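Local structure of takeout-like protein 1 (Epiphyas postvittana, 3E8T) at residues T173-T176 / F177-Q180. The protein binds ubiquinone-8 in a long internal tunnel and probably serves as a carrier of hydrophobic ligands in the insect. Sequence-based numbering, arbitrary orientation.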
loop_
_atom_site.group_PDB
_atom_site.type_symbol
_atom_site.label_atom_id
_atom_site.label_comp_id
_atom_site.label_asym_id
_atom_site.label_seq_id
_atom_site.Cartn_x
_atom_site.Cartn_y
_atom_site.Cartn_z
ATOM N N THR A 173 -12.231 -21.917 -15.100
ATOM C CA THR A 173 -10.969 -22.001 -15.846
ATOM C C THR A 173 -10.101 -20.748 -15.615
ATOM O O THR A 173 -8.898 -20.843 -15.359
ATOM C CB THR A 173 -11.236 -22.230 -17.329
ATOM O OG1 THR A 173 -11.936 -23.478 -17.465
ATOM C CG2 THR A 173 -9.917 -22.249 -18.101
ATOM N N MET A 174 -10.702 -19.568 -15.611
ATOM C CA MET A 174 -9.975 -18.321 -15.396
ATOM C C MET A 174 -9.455 -18.188 -13.984
ATOM O O MET A 174 -8.315 -17.822 -13.755
ATOM C CB MET A 174 -10.840 -17.149 -15.727
ATOM C CG MET A 174 -10.247 -15.799 -15.415
ATOM S SD MET A 174 -8.697 -15.451 -16.337
ATOM C CE MET A 174 -9.393 -15.226 -17.981
ATOM N N LEU A 175 -10.279 -18.551 -13.010
ATOM C CA LEU A 175 -9.813 -18.412 -11.639
ATOM C C LEU A 175 -8.674 -19.353 -11.366
ATOM O O LEU A 175 -7.721 -18.988 -10.673
ATOM C CB LEU A 175 -10.983 -18.572 -10.682
ATOM C CG LEU A 175 -12.045 -17.451 -10.759
ATOM C CD1 LEU A 175 -13.248 -17.808 -9.884
ATOM C CD2 LEU A 175 -11.467 -16.093 -10.409
ATOM N N THR A 176 -8.744 -20.560 -11.908
ATOM C CA THR A 176 -7.648 -21.505 -11.809
ATOM C C THR A 176 -6.371 -20.922 -12.463
ATOM O O THR A 176 -5.276 -21.022 -11.921
ATOM C CB THR A 176 -8.025 -22.820 -12.459
ATOM O OG1 THR A 176 -9.178 -23.387 -11.787
ATOM C CG2 THR A 176 -6.850 -23.783 -12.482
ATOM N N PHE A 177 -6.523 -20.382 -13.643
ATOM C CA PHE A 177 -5.428 -19.755 -14.386
ATOM C C PHE A 177 -4.787 -18.635 -13.578
ATOM O O PHE A 177 -3.560 -18.550 -13.532
ATOM C CB PHE A 177 -5.996 -19.261 -15.717
ATOM C CG PHE A 177 -5.026 -18.539 -16.604
ATOM C CD1 PHE A 177 -4.208 -19.247 -17.438
ATOM C CD2 PHE A 177 -4.987 -17.178 -16.678
ATOM C CE1 PHE A 177 -3.393 -18.595 -18.291
ATOM C CE2 PHE A 177 -4.181 -16.547 -17.525
ATOM C CZ PHE A 177 -3.373 -17.243 -18.327
ATOM N N LEU A 178 -5.585 -17.760 -13.001
ATOM C CA LEU A 178 -5.024 -16.688 -12.239
ATOM C C LEU A 178 -4.223 -17.167 -11.041
ATOM O O LEU A 178 -3.106 -16.690 -10.766
ATOM C CB LEU A 178 -6.100 -15.704 -11.821
ATOM C CG LEU A 178 -6.758 -14.968 -12.963
ATOM C CD1 LEU A 178 -7.992 -14.162 -12.450
ATOM C CD2 LEU A 178 -5.764 -14.068 -13.691
ATOM N N ASN A 179 -4.791 -18.135 -10.314
ATOM C CA ASN A 179 -4.101 -18.619 -9.160
ATOM C C ASN A 179 -2.841 -19.367 -9.541
ATOM O O ASN A 179 -1.844 -19.307 -8.818
ATOM C CB ASN A 179 -5.008 -19.492 -8.343
ATOM C CG ASN A 179 -5.964 -18.732 -7.533
ATOM O OD1 ASN A 179 -6.026 -17.526 -7.523
ATOM N ND2 ASN A 179 -6.611 -19.473 -6.669
ATOM N N GLN A 180 -2.848 -20.073 -10.666
ATOM C CA GLN A 180 -1.624 -20.767 -11.096
ATOM C C GLN A 180 -0.518 -19.812 -11.502
ATOM O O GLN A 180 0.673 -20.099 -11.300
ATOM C CB GLN A 180 -1.982 -21.618 -12.270
ATOM C CG GLN A 180 -2.728 -22.804 -11.748
ATOM C CD GLN A 180 -3.048 -23.803 -12.789
ATOM O OE1 GLN A 180 -3.097 -23.493 -14.001
ATOM N NE2 GLN A 180 -3.285 -25.041 -12.340
#
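The Phe177 ring takes the sulfur of Met174 obliquely: SD lies 5.2 Å from the centroid of the Phe177 ring, 63° off its normal, a Met-aromatic contact closest at CD2. Leu106 and Ile105 also touch the Phe177 side chain. Two flat amides lie further along: the Asn179 carboxamide rises beside the Leu175 carbonyl, its OD1 accepting a hydrogen bond from the backbone N of Phe158, and the Gln180 amide passes the methyl of Thr176, with Gln180 NE2 3.8 Å from Thr176 CG2.

Met174 suits its place because a flexible thioether can fit between neighbours of different shape. With CG anti to the backbone N (chi1 174°) and bends at chi2 and chi3, its chain leaves the helix and brings SD up to Phe177 and Leu178, 3.9 Å from Leu178 CG. The branched Leu178 meets Met174 through CG and both methyls, touches Ile103, Phe158 and Leu160, and reaches the bound ubiquinone-8. Replacing Leu178 with an alanine would probably open a gap beside the Met174 sulfur and cost the ubiquinone one of its apolar neighbours. Thr176, on the exposed side, is a beta-branched residue not favoured in helices, but its OG1 is satisfied here by a hydrogen bond with the carbonyl of Asp172.

Beneath the side chains, four successive i to i+4 bonds hold the backbone; that from Leu178 N to Met174 O, at 2.8 Å, is the shortest. This is an amphipathic alpha-helix, 168-180, packing Met174 and Leu178 against the curled antiparallel sheet of a takeout/juvenile hormone-binding protein fold, where Leu178 contributes to the ligand pocket.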